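Arylsulfatase (Pseudoalteromonas sp. MB47, PDB 7AJ0) probably hydrolyses sulfate esters of the algal polysaccharide fucoidan, acting as a calcium-binding, exo-acting sulfatase assembled as a hexamer. Local coordinates at residues V56-D61 with I265-K270; P100-S105 with T323-P328; A153-W158 with D246-F251; I240-R245 with D299-E304. All coordinates share one frame; numbering follows the deposited sequence.

In the fold
All four contacts lie in the sulfatase domain and are built round its mixed sheet. Strands 151-155, 262-267, 53-59 and 318-324 are successive neighbours in it: contact 1 pairs the middle two, contact 3 starts from the first and contact 2 from the last. The centres of contacts 1 and 2 are about 10 Å apart; their segments alternate along the chain and bring residues far apart in sequence to one calcium ion. Contacts 3 and 4, also about 10 Å apart, share helix 240-258, while contacts 2 and 4 are about 20 Å apart. Contact 3 is nested inside contact 1, and contacts 3 and 4 both inside contact 2.

Contact 1. Residues V56-D61 with I265-K270; sequences VLLVDD and IHSFSK. With CA (calcium ion), chain G.
Leu57 and His266 stand next to each other on one face of the sheet, while Val56, Leu58, Ile265 and Ser267 point to the other face. His266, with CG anti to its backbone N (chi1 -174°), carries its imidazole across Phe268, so that His266 CD2 lies 3.6 Å above the Phe268 ring plane, over its centre. The His266 and Leu57 side chains cross obliquely, CB of the first meeting CD2 of the second, and at the far end Ser248 holds the imidazole ND1. The Phe268 ring turns its edge to the backbone of Leu58, with CD2 3.5 Å from Leu58 O, and Val59 CG2 packs obliquely on the same ring atom. A water tucked at the strand end joins Leu58 O, Ser267 OG and Phe268 O; Ser267 OG is also hydrogen-bonded to Lys157 O. The backbones are laced in parallel register: Leu58 N meets His266 O at 2.9 Å in an almost straight bond (177°), and Asp60 N reaches a lone pair of Lys270 O at 2.9 Å beyond the last bridge. There the chain turns to the metal, which Asp60 OD1 binds at 2.2 Å and Asp61 OD1 at 2.3 Å, while Lys157 and Lys345 pair with the respective OD2 atoms. Two adjacent aspartates closing a parallel strand over calcium are characteristic of the sulfatase active site, at the C-terminal ends of strands in the alkaline phosphatase-like fold.

Contact 2. Residues P100-S105 with T323-P328; sequences PTCTSS and TSDNGP. With CA (calcium ion), chain G.
Here the calcium site of the sulfatase fold closes, as the loop after strand 318-324 meets the start of helix 102-111. Cys102 opens the sequence Cys-Thr-Ser-Ser-Arg, which matches the signature in which sulfatases commonly convert the cysteine to catalytic formylglycine; the residue is modelled here as cysteine. Ser324 ends the strand, its hydroxyl turned to Leu62 O. Asp325 follows, with CG in the crowded position between backbone N and carbonyl carbon (chi1 76°), which brings both carboxylate oxygens to the metal: OD2 at 2.2 Å and OD1 at 2.6 Å from the calcium. Arg106 NE also binds OD2, and its positive charge is likely to keep the carboxylate ionised. On the backbone side, Asp325 O accepts a very short bond from Ser105 OG, though the carbonyl is less surely placed. Asn326 takes the same crowded torsion (chi1 50°) and presents OD1 to the calcium at 2.4 Å. Its ND2 bonds Gly327 O at 2.9 Å, on a lone pair and within the amide plane, which fixes the amide flip and leaves the oxygen for the ion. An alanine here would remove OD1 and ND2, and would probably leave the calcium short of a ligand and the loop less firmly held. Asp60 and Asp61 supply two further ligands, and from the helix side the sulfur joins them, Cys102 SG binding the calcium at 2.5 Å and lying 3.7 Å from Asn326 OD1.

Contact 3. Residues A153-W158 with D246-F251; sequences ALIGKW and DESVKF
Strand 153-155 and helix segment 246-251 run nearly antiparallel, their axes inclined at 159° and 9.3 Å apart at closest approach. This is a helix lying on the sheet in an alpha/beta layered domain: helix 240-258 leads into strand 262-267, which pairs in parallel with strand 151-155. No hydrogen bond crosses the contact; two strand residues facing the helix, Ala153 and Ile155, carry it. Phe251 extends its ring with CG anti to the backbone N, laying one face over the methyl of Ala153. Ala153 CB sits 3.5 Å from the ring centroid and 18° off its normal, a CH-pi contact displaced toward the rim, with CB 3.4 Å from Phe251 CZ. An alanine in place of Phe251 would remove this aromatic face and would probably loosen the fit of the helix on the strand. Ile155 reaches further into the helix along its extended outer chain (chi2 177°), so that the tip CD1 enters the groove between Glu247, Ser248 and Phe251. Ile155 CD1 lies 3.5 Å from Ser248 CA and also touches Glu247 O and Phe251 CB. The Glu247 chain crosses Ile155 at about a right angle and bends away, its carboxylate bonding Tyr175 OH. After Ile155 the chain turns a corner at Gly156, whose backbone angles would press a side chain against the Ile155 carbonyl. Ser248 OG is hydrogen-bonded to His266 ND1 on the neighbouring strand, and lies 3.4 Å from Ile155 CD1.

Contact 4. Residues I240-R245 with D299-E304; sequences IDQVLR and DDITGE
Two helices that cover the sheet side by side, 240-258 and 290-311, meet here near the start of the first, almost parallel, with the short axes 9° apart in direction and 11.0 Å apart. Ile301 is the main apolar side chain between them. With CG1 anti to the carbonyl carbon, it directs CD1 to the backbone of the other helix, 3.4 Å from Asp241 O, and also against Gln242 NE2. Its other branch, CG2, packs 3.7 Å from Arg245 CG, the two chains crossing obliquely. The Arg245 chain is bent at chi2 and chi3, which folds the guanidinium back over its own helix toward Gln242. From there NH1 donates to Glu304 OE1 at 2.5 Å in a salt bridge, with the acceptor near the guanidinium plane and using its syn lone pair. The N-H...O angle is 141° and the two planar groups are turned 40° apart, so a single nitrogen-oxygen pair carries this link. These are helices of the alpha layer of the sulfatase fold, on the face where His266 and Leu57 stand, and Phe268 reaches up to both Asp241 and Ile301. Gln242 OE1 receives weak bonds from Arg245 NH1 and NH2, helping to set the rotation of the guanidinium. A water bridges the polar groups, accepting from Gln242 NE2 at 2.9 Å and donating to Glu304 OE2 at 3.1 Å. Gln242 NE2 also bonds Glu297 OE2, and the carboxylate of Asp241 forms a salt bridge with Lys270 NZ.

Contact 1. Residues V56-D61 with I265-K270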
loop_
_atom_site.group_PDB
_atom_site.type_symbol
_atom_site.label_atom_id
_atom_site.label_comp_id
_atom_site.label_asym_id
_atom_site.label_seq_id
_atom_site.Cartn_x
_atom_site.Cartn_y
_atom_site.Cartn_z
ATOM N N VAL A 56 -23.775 20.583 31.491
ATOM C CA VAL A 56 -23.107 20.012 30.329
ATOM C C VAL A 56 -21.974 19.133 30.844
ATOM O O VAL A 56 -20.985 19.635 31.387
ATOM C CB VAL A 56 -22.584 21.097 29.379
ATOM C CG1 VAL A 56 -21.978 20.461 28.135
ATOM C CG2 VAL A 56 -23.699 22.061 29.005
ATOM N N LEU A 57 -22.125 17.819 30.693
ATOM C CA LEU A 57 -21.081 16.864 31.050
ATOM C C LEU A 57 -20.222 16.630 29.811
ATOM O O LEU A 57 -20.666 15.993 28.849
ATOM C CB LEU A 57 -21.682 15.558 31.556
ATOM C CG LEU A 57 -22.530 15.653 32.823
ATOM C CD1 LEU A 57 -23.218 14.325 33.103
ATOM C CD2 LEU A 57 -21.674 16.080 34.003
ATOM N N LEU A 58 -19.003 17.149 29.832
ATOM C CA LEU A 58 -18.116 17.140 28.674
ATOM C C LEU A 58 -16.955 16.200 28.973
ATOM O O LEU A 58 -16.055 16.537 29.747
ATOM C CB LEU A 58 -17.631 18.552 28.368
ATOM C CG LEU A 58 -16.910 18.780 27.042
ATOM C CD1 LEU A 58 -17.815 18.488 25.856
ATOM C CD2 LEU A 58 -16.400 20.213 26.994
ATOM N N VAL A 59 -16.983 15.023 28.366
ATOM C CA VAL A 59 -15.899 14.058 28.493
ATOM C C VAL A 59 -14.869 14.337 27.409
ATOM O O VAL A 59 -15.212 14.730 26.288
ATOM C CB VAL A 59 -16.430 12.616 28.405
ATOM C CG1 VAL A 59 -15.326 11.626 28.738
ATOM C CG2 VAL A 59 -17.613 12.434 29.339
ATOM N N ASP A 60 -13.599 14.130 27.739
ATOM C CA ASP A 60 -12.498 14.457 26.844
ATOM C C ASP A 60 -12.115 13.234 26.019
ATOM O O ASP A 60 -11.879 12.155 26.571
ATOM C CB ASP A 60 -11.299 14.959 27.652
ATOM C CG ASP A 60 -10.280 15.693 26.803
ATOM O OD1 ASP A 60 -10.492 15.818 25.582
ATOM O OD2 ASP A 60 -9.261 16.150 27.363
ATOM N N ASP A 61 -12.069 13.409 24.696
ATOM C CA ASP A 61 -11.578 12.380 23.778
ATOM C C ASP A 61 -12.373 11.083 23.902
ATOM O O ASP A 61 -11.819 9.984 23.827
ATOM C CB ASP A 61 -10.086 12.116 24.000
ATOM C CG ASP A 61 -9.217 13.296 23.604
ATOM O OD1 ASP A 61 -9.774 14.318 23.158
ATOM O OD2 ASP A 61 -7.979 13.200 23.732
ATOM N N ILE A 265 -20.593 23.802 33.174
ATOM C CA ILE A 265 -19.884 22.912 32.262
ATOM C C ILE A 265 -18.908 22.113 33.124
ATOM O O ILE A 265 -17.880 22.631 33.561
ATOM C CB ILE A 265 -19.161 23.672 31.157
ATOM C CG1 ILE A 265 -20.165 24.346 30.224
ATOM C CG2 ILE A 265 -18.252 22.722 30.375
ATOM C CD1 ILE A 265 -19.535 25.290 29.221
ATOM N N HIS A 266 -19.228 20.843 33.370
ATOM C CA HIS A 266 -18.321 19.936 34.064
ATOM C C HIS A 266 -17.461 19.243 33.013
ATOM O O HIS A 266 -17.937 18.357 32.296
ATOM C CB HIS A 266 -19.082 18.918 34.902
ATOM C CG HIS A 266 -18.193 18.065 35.751
ATOM N ND1 HIS A 266 -17.811 18.426 37.025
ATOM C CD2 HIS A 266 -17.590 16.879 35.499
ATOM C CE1 HIS A 266 -17.023 17.492 37.527
ATOM N NE2 HIS A 266 -16.874 16.543 36.621
ATOM N N SER A 267 -16.200 19.644 32.926
ATOM C CA SER A 267 -15.293 19.232 31.856
ATOM C C SER A 267 -14.293 18.233 32.427
ATOM O O SER A 267 -13.238 18.610 32.937
ATOM C CB SER A 267 -14.603 20.467 31.260
ATOM O OG SER A 267 -13.626 20.113 30.297
ATOM N N PHE A 268 -14.633 16.948 32.332
ATOM C CA PHE A 268 -13.742 15.906 32.815
ATOM C C PHE A 268 -12.350 16.074 32.219
ATOM O O PHE A 268 -12.193 16.483 31.064
ATOM C CB PHE A 268 -14.261 14.515 32.439
ATOM C CG PHE A 268 -15.555 14.138 33.091
ATOM C CD1 PHE A 268 -15.567 13.524 34.330
ATOM C CD2 PHE A 268 -16.759 14.365 32.450
ATOM C CE1 PHE A 268 -16.755 13.163 34.926
ATOM C CE2 PHE A 268 -17.952 14.005 33.042
ATOM C CZ PHE A 268 -17.948 13.402 34.281
ATOM N N SER A 269 -11.330 15.743 33.012
ATOM C CA SER A 269 -9.999 15.568 32.445
ATOM C C SER A 269 -9.916 14.263 31.662
ATOM O O SER A 269 -9.266 14.196 30.613
ATOM C CB SER A 269 -8.939 15.591 33.542
ATOM O OG SER A 269 -7.663 15.281 33.007
ATOM N N LYS A 270 -10.564 13.215 32.158
ATOM C CA LYS A 270 -10.618 11.952 31.433
ATOM C C LYS A 270 -11.448 12.116 30.164
ATOM O O LYS A 270 -12.350 12.955 30.100
ATOM C CB LYS A 270 -11.205 10.863 32.326
ATOM C CG LYS A 270 -10.277 10.440 33.450
ATOM C CD LYS A 270 -11.044 9.835 34.615
ATOM C CE LYS A 270 -10.094 9.389 35.720
ATOM N NZ LYS A 270 -9.238 10.504 36.223
HETATM CA CA CA G . -10.383 16.473 23.510
HETATM O O HOH W 1 -13.704 17.516 29.073
#

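Contact 2. Residues P100-S105 with T323-P328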
loop_
_atom_site.group_PDB
_atom_site.type_symbol
_atom_site.label_atom_id
_atom_site.label_comp_id
_atom_site.label_asym_id
_atom_site.label_seq_id
_atom_site.Cartn_x
_atom_site.Cartn_y
_atom_site.Cartn_z
ATOM N N PRO A 100 -12.519 18.583 15.289
ATOM C CA PRO A 100 -11.590 17.443 15.324
ATOM C C PRO A 100 -10.588 17.453 16.471
ATOM O O PRO A 100 -9.942 16.422 16.694
ATOM C CB PRO A 100 -10.858 17.543 13.970
ATOM C CG PRO A 100 -11.691 18.457 13.133
ATOM C CD PRO A 100 -12.306 19.424 14.098
ATOM N N THR A 101 -10.430 18.557 17.203
ATOM C CA THR A 101 -9.419 18.638 18.250
ATOM C C THR A 101 -9.956 19.414 19.447
ATOM O O THR A 101 -11.001 20.065 19.377
ATOM C CB THR A 101 -8.126 19.283 17.727
ATOM O OG1 THR A 101 -8.436 20.517 17.065
ATOM C CG2 THR A 101 -7.425 18.352 16.749
ATOM N N CYS A 102 -9.203 19.348 20.551
ATOM C CA CYS A 102 -9.707 19.793 21.848
ATOM C C CYS A 102 -10.035 21.281 21.847
ATOM O O CYS A 102 -11.180 21.680 22.088
ATOM C CB CYS A 102 -8.675 19.489 22.941
ATOM S SG CYS A 102 -8.213 17.759 23.122
ATOM N N THR A 103 -9.026 22.121 21.607
ATOM C CA THR A 103 -9.221 23.563 21.708
ATOM C C THR A 103 -10.310 24.044 20.761
ATOM O O THR A 103 -11.089 24.942 21.102
ATOM C CB THR A 103 -7.906 24.290 21.415
ATOM O OG1 THR A 103 -6.913 23.887 22.365
ATOM C CG2 THR A 103 -8.098 25.799 21.486
ATOM N N SER A 104 -10.381 23.457 19.565
ATOM C CA SER A 104 -11.358 23.902 18.578
ATOM C C SER A 104 -12.779 23.570 19.015
ATOM O O SER A 104 -13.689 24.394 18.862
ATOM C CB SER A 104 -11.046 23.270 17.222
ATOM O OG SER A 104 -9.873 23.835 16.661
ATOM N N SER A 105 -12.987 22.374 19.568
ATOM C CA SER A 105 -14.322 21.985 20.009
ATOM C C SER A 105 -14.760 22.772 21.238
ATOM O O SER A 105 -15.939 23.113 21.376
ATOM C CB SER A 105 -14.356 20.487 20.306
ATOM O OG SER A 105 -14.314 19.731 19.113
ATOM N N THR A 323 -21.821 14.742 26.510
ATOM C CA THR A 323 -21.220 14.768 25.184
ATOM C C THR A 323 -19.703 14.712 25.317
ATOM O O THR A 323 -19.153 14.669 26.420
ATOM C CB THR A 323 -21.668 16.014 24.407
ATOM O OG1 THR A 323 -21.196 15.942 23.056
ATOM C CG2 THR A 323 -21.125 17.280 25.049
ATOM N N SER A 324 -19.034 14.704 24.171
ATOM C CA SER A 324 -17.584 14.694 24.078
ATOM C C SER A 324 -17.127 15.907 23.278
ATOM O O SER A 324 -17.924 16.586 22.626
ATOM C CB SER A 324 -17.088 13.400 23.421
ATOM O OG SER A 324 -15.691 13.445 23.202
ATOM N N ASP A 325 -15.825 16.183 23.333
ATOM C CA ASP A 325 -15.267 17.292 22.573
ATOM C C ASP A 325 -14.631 16.859 21.257
ATOM O O ASP A 325 -14.468 17.696 20.365
ATOM C CB ASP A 325 -14.237 18.056 23.415
ATOM C CG ASP A 325 -12.917 17.327 23.541
ATOM O OD1 ASP A 325 -12.907 16.076 23.550
ATOM O OD2 ASP A 325 -11.884 18.021 23.638
ATOM N N ASN A 326 -14.286 15.586 21.106
ATOM C CA ASN A 326 -13.797 15.065 19.834
ATOM C C ASN A 326 -13.722 13.546 19.945
ATOM O O ASN A 326 -14.022 12.965 20.992
ATOM C CB ASN A 326 -12.445 15.674 19.457
ATOM C CG ASN A 326 -11.441 15.609 20.586
ATOM O OD1 ASN A 326 -11.117 16.623 21.204
ATOM N ND2 ASN A 326 -10.946 14.408 20.867
ATOM N N GLY A 327 -13.323 12.908 18.846
ATOM C CA GLY A 327 -13.259 11.468 18.793
ATOM C C GLY A 327 -12.056 10.918 19.525
ATOM O O GLY A 327 -11.247 11.648 20.114
ATOM N N PRO A 328 -11.914 9.597 19.475
ATOM C CA PRO A 328 -10.857 8.942 20.257
ATOM C C PRO A 328 -9.469 9.322 19.769
ATOM O O PRO A 328 -9.228 9.473 18.569
ATOM C CB PRO A 328 -11.132 7.447 20.048
ATOM C CG PRO A 328 -11.825 7.378 18.725
ATOM C CD PRO A 328 -12.644 8.647 18.611
HETATM CA CA CA G . -10.383 16.473 23.510
#

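Contact 3. Residues A153-W158 with D246-F251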
loop_
_atom_site.group_PDB
_atom_site.type_symbol
_atom_site.label_atom_id
_atom_site.label_comp_id
_atom_site.label_asym_id
_atom_site.label_seq_id
_atom_site.Cartn_x
_atom_site.Cartn_y
_atom_site.Cartn_z
ATOM N N ALA A 153 -20.371 28.578 35.756
ATOM C CA ALA A 153 -19.087 28.017 36.136
ATOM C C ALA A 153 -18.617 27.016 35.096
ATOM O O ALA A 153 -19.419 26.331 34.458
ATOM C CB ALA A 153 -19.159 27.331 37.508
ATOM N N LEU A 154 -17.300 26.951 34.929
ATOM C CA LEU A 154 -16.640 25.871 34.209
ATOM C C LEU A 154 -15.697 25.195 35.192
ATOM O O LEU A 154 -14.816 25.851 35.760
ATOM C CB LEU A 154 -15.881 26.381 32.988
ATOM C CG LEU A 154 -15.348 25.276 32.071
ATOM C CD1 LEU A 154 -15.406 25.725 30.620
ATOM C CD2 LEU A 154 -13.931 24.872 32.450
ATOM N N ILE A 155 -15.893 23.899 35.406
ATOM C CA ILE A 155 -15.102 23.127 36.354
ATOM C C ILE A 155 -14.469 21.978 35.586
ATOM O O ILE A 155 -15.170 21.074 35.115
ATOM C CB ILE A 155 -15.947 22.620 37.531
ATOM C CG1 ILE A 155 -16.386 23.814 38.387
ATOM C CG2 ILE A 155 -15.167 21.604 38.344
ATOM C CD1 ILE A 155 -17.287 23.461 39.550
ATOM N N GLY A 156 -13.145 22.019 35.448
ATOM C CA GLY A 156 -12.422 20.972 34.756
ATOM C C GLY A 156 -11.466 21.493 33.705
ATOM O O GLY A 156 -10.829 22.534 33.888
ATOM N N LYS A 157 -11.364 20.775 32.590
ATOM C CA LYS A 157 -10.407 21.136 31.554
ATOM C C LYS A 157 -10.883 22.358 30.776
ATOM O O LYS A 157 -12.051 22.459 30.393
ATOM C CB LYS A 157 -10.196 19.955 30.607
ATOM C CG LYS A 157 -9.295 20.256 29.422
ATOM C CD LYS A 157 -9.290 19.100 28.429
ATOM C CE LYS A 157 -8.679 19.521 27.105
ATOM N NZ LYS A 157 -8.832 18.478 26.055
ATOM N N TRP A 158 -9.958 23.289 30.535
ATOM C CA TRP A 158 -10.234 24.477 29.733
ATOM C C TRP A 158 -9.633 24.309 28.344
ATOM O O TRP A 158 -10.343 23.979 27.389
ATOM C CB TRP A 158 -9.676 25.719 30.421
ATOM C CG TRP A 158 -9.952 27.016 29.720
ATOM C CD1 TRP A 158 -9.057 28.020 29.487
ATOM C CD2 TRP A 158 -11.200 27.457 29.169
ATOM N NE1 TRP A 158 -9.670 29.060 28.830
ATOM C CE2 TRP A 158 -10.985 28.739 28.624
ATOM C CE3 TRP A 158 -12.478 26.894 29.086
ATOM C CZ2 TRP A 158 -11.999 29.463 28.002
ATOM C CZ3 TRP A 158 -13.482 27.616 28.468
ATOM C CH2 TRP A 158 -13.236 28.886 27.933
ATOM N N ASP A 246 -15.909 17.086 43.446
ATOM C CA ASP A 246 -16.203 17.779 44.695
ATOM C C ASP A 246 -16.548 19.243 44.450
ATOM O O ASP A 246 -17.465 19.785 45.077
ATOM C CB ASP A 246 -15.011 17.670 45.648
ATOM C CG ASP A 246 -14.807 16.262 46.180
ATOM O OD1 ASP A 246 -15.772 15.468 46.159
ATOM O OD2 ASP A 246 -13.683 15.953 46.630
ATOM N N GLU A 247 -15.825 19.901 43.542
ATOM C CA GLU A 247 -16.057 21.323 43.307
ATOM C C GLU A 247 -17.388 21.563 42.606
ATOM O O GLU A 247 -18.080 22.545 42.899
ATOM C CB GLU A 247 -14.906 21.918 42.498
ATOM C CG GLU A 247 -13.629 22.121 43.300
ATOM C CD GLU A 247 -13.766 23.205 44.358
ATOM O OE1 GLU A 247 -14.575 24.138 44.160
ATOM O OE2 GLU A 247 -13.065 23.122 45.389
ATOM N N SER A 248 -17.763 20.686 41.671
ATOM C CA SER A 248 -19.069 20.819 41.031
ATOM C C SER A 248 -20.201 20.564 42.019
ATOM O O SER A 248 -21.263 21.187 41.917
ATOM C CB SER A 248 -19.178 19.865 39.845
ATOM O OG SER A 248 -18.467 20.365 38.727
ATOM N N VAL A 249 -19.996 19.655 42.974
ATOM C CA VAL A 249 -20.997 19.438 44.015
ATOM C C VAL A 249 -21.155 20.697 44.859
ATOM O O VAL A 249 -22.273 21.155 45.118
ATOM C CB VAL A 249 -20.619 18.220 44.876
ATOM C CG1 VAL A 249 -21.470 18.177 46.138
ATOM C CG2 VAL A 249 -20.780 16.934 44.079
ATOM N N LYS A 250 -20.036 21.279 45.295
ATOM C CA LYS A 250 -20.110 22.518 46.064
ATOM C C LYS A 250 -20.811 23.615 45.271
ATOM O O LYS A 250 -21.623 24.367 45.822
ATOM C CB LYS A 250 -18.708 22.969 46.475
ATOM C CG LYS A 250 -18.053 22.094 47.535
ATOM C CD LYS A 250 -16.681 22.630 47.929
ATOM C CE LYS A 250 -16.014 21.749 48.980
ATOM N NZ LYS A 250 -14.640 22.216 49.330
ATOM N N PHE A 251 -20.522 23.711 43.971
ATOM C CA PHE A 251 -21.105 24.776 43.160
ATOM C C PHE A 251 -22.614 24.611 43.028
ATOM O O PHE A 251 -23.375 25.567 43.219
ATOM C CB PHE A 251 -20.447 24.806 41.780
ATOM C CG PHE A 251 -20.982 25.882 40.883
ATOM C CD1 PHE A 251 -20.547 27.190 41.018
ATOM C CD2 PHE A 251 -21.927 25.590 39.914
ATOM C CE1 PHE A 251 -21.044 28.187 40.204
ATOM C CE2 PHE A 251 -22.425 26.583 39.092
ATOM C CZ PHE A 251 -21.982 27.884 39.237
#

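Contact 4. Residues I240-R245 with D299-E304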
loop_
_atom_site.group_PDB
_atom_site.type_symbol
_atom_site.label_atom_id
_atom_site.label_comp_id
_atom_site.label_asym_id
_atom_site.label_seq_id
_atom_site.Cartn_x
_atom_site.Cartn_y
_atom_site.Cartn_z
ATOM N N ILE A 240 -7.557 13.851 40.315
ATOM C CA ILE A 240 -7.941 15.091 39.646
ATOM C C ILE A 240 -9.446 15.141 39.409
ATOM O O ILE A 240 -10.089 16.167 39.661
ATOM C CB ILE A 240 -7.141 15.243 38.338
ATOM C CG1 ILE A 240 -7.253 16.668 37.794
ATOM C CG2 ILE A 240 -7.613 14.243 37.284
ATOM C CD1 ILE A 240 -6.303 16.944 36.644
ATOM N N ASP A 241 -10.037 14.043 38.937
ATOM C CA ASP A 241 -11.464 14.046 38.636
ATOM C C ASP A 241 -12.331 13.874 39.876
ATOM O O ASP A 241 -13.523 14.197 39.830
ATOM C CB ASP A 241 -11.786 12.955 37.612
ATOM C CG ASP A 241 -11.674 13.452 36.181
ATOM O OD1 ASP A 241 -12.442 14.367 35.812
ATOM O OD2 ASP A 241 -10.808 12.950 35.432
ATOM N N GLN A 242 -11.766 13.374 40.978
ATOM C CA GLN A 242 -12.489 13.388 42.244
ATOM C C GLN A 242 -12.548 14.798 42.816
ATOM O O GLN A 242 -13.561 15.199 43.404
ATOM C CB GLN A 242 -11.825 12.439 43.242
ATOM C CG GLN A 242 -11.776 10.989 42.792
ATOM C CD GLN A 242 -13.154 10.383 42.613
ATOM O OE1 GLN A 242 -13.959 10.350 43.545
ATOM N NE2 GLN A 242 -13.436 9.904 41.404
ATOM N N VAL A 243 -11.470 15.567 42.649
ATOM C CA VAL A 243 -11.454 16.946 43.124
ATOM C C VAL A 243 -12.418 17.800 42.315
ATOM O O VAL A 243 -13.141 18.638 42.869
ATOM C CB VAL A 243 -10.021 17.506 43.068
ATOM C CG1 VAL A 243 -10.016 18.993 43.379
ATOM C CG2 VAL A 243 -9.128 16.746 44.031
ATOM N N LEU A 244 -12.445 17.608 40.994
ATOM C CA LEU A 244 -13.390 18.345 40.162
ATOM C C LEU A 244 -14.824 17.998 40.536
ATOM O O LEU A 244 -15.686 18.880 40.619
ATOM C CB LEU A 244 -13.136 18.045 38.687
ATOM C CG LEU A 244 -11.773 18.465 38.138
ATOM C CD1 LEU A 244 -11.574 17.917 36.733
ATOM C CD2 LEU A 244 -11.634 19.975 38.144
ATOM N N ARG A 245 -15.100 16.712 40.756
ATOM C CA ARG A 245 -16.429 16.300 41.196
ATOM C C ARG A 245 -16.822 17.031 42.473
ATOM O O ARG A 245 -17.933 17.561 42.583
ATOM C CB ARG A 245 -16.454 14.784 41.401
ATOM C CG ARG A 245 -17.809 14.188 41.760
ATOM C CD ARG A 245 -18.116 14.244 43.257
ATOM N NE ARG A 245 -16.945 13.997 44.093
ATOM C CZ ARG A 245 -16.344 12.819 44.226
ATOM N NH1 ARG A 245 -16.795 11.759 43.571
ATOM N NH2 ARG A 245 -15.282 12.705 45.011
ATOM N N ASP A 299 -18.220 7.404 34.596
ATOM C CA ASP A 299 -19.616 7.000 34.707
ATOM C C ASP A 299 -20.117 7.129 36.140
ATOM O O ASP A 299 -21.277 7.494 36.367
ATOM C CB ASP A 299 -19.788 5.564 34.209
ATOM C CG ASP A 299 -21.221 5.078 34.317
ATOM O OD1 ASP A 299 -22.061 5.531 33.512
ATOM O OD2 ASP A 299 -21.506 4.250 35.212
ATOM N N ASP A 300 -19.263 6.826 37.121
ATOM C CA ASP A 300 -19.668 6.968 38.516
ATOM C C ASP A 300 -19.870 8.433 38.882
ATOM O O ASP A 300 -20.835 8.780 39.572
ATOM C CB ASP A 300 -18.631 6.329 39.438
ATOM C CG ASP A 300 -18.756 4.818 39.502
ATOM O OD1 ASP A 300 -19.688 4.265 38.880
ATOM O OD2 ASP A 300 -17.923 4.181 40.180
ATOM N N ILE A 301 -18.966 9.307 38.437
ATOM C CA ILE A 301 -19.115 10.731 38.719
ATOM C C ILE A 301 -20.388 11.264 38.077
ATOM O O ILE A 301 -21.122 12.055 38.682
ATOM C CB ILE A 301 -17.866 11.500 38.249
ATOM C CG1 ILE A 301 -16.674 11.143 39.143
ATOM C CG2 ILE A 301 -18.118 12.998 38.261
ATOM C CD1 ILE A 301 -15.324 11.539 38.573
ATOM N N THR A 302 -20.678 10.829 36.847
ATOM C CA THR A 302 -21.930 11.202 36.199
ATOM C C THR A 302 -23.128 10.842 37.070
ATOM O O THR A 302 -24.036 11.657 37.269
ATOM C CB THR A 302 -22.036 10.513 34.835
ATOM O OG1 THR A 302 -20.999 10.994 33.970
ATOM C CG2 THR A 302 -23.399 10.774 34.201
ATOM N N GLY A 303 -23.147 9.618 37.600
ATOM C CA GLY A 303 -24.241 9.215 38.461
ATOM C C GLY A 303 -24.306 10.000 39.755
ATOM O O GLY A 303 -25.399 10.268 40.265
ATOM N N GLU A 304 -23.149 10.380 40.302
ATOM C CA GLU A 304 -23.137 11.161 41.534
ATOM C C GLU A 304 -23.735 12.547 41.314
ATOM O O GLU A 304 -24.469 13.053 42.170
ATOM C CB GLU A 304 -21.707 11.270 42.069
ATOM C CG GLU A 304 -21.132 9.959 42.604
ATOM C CD GLU A 304 -19.611 9.976 42.697
ATOM O OE1 GLU A 304 -19.019 11.070 42.587
ATOM O OE2 GLU A 304 -19.006 8.893 42.872
HETATM O O HOH W 2 -16.169 8.906 41.687
#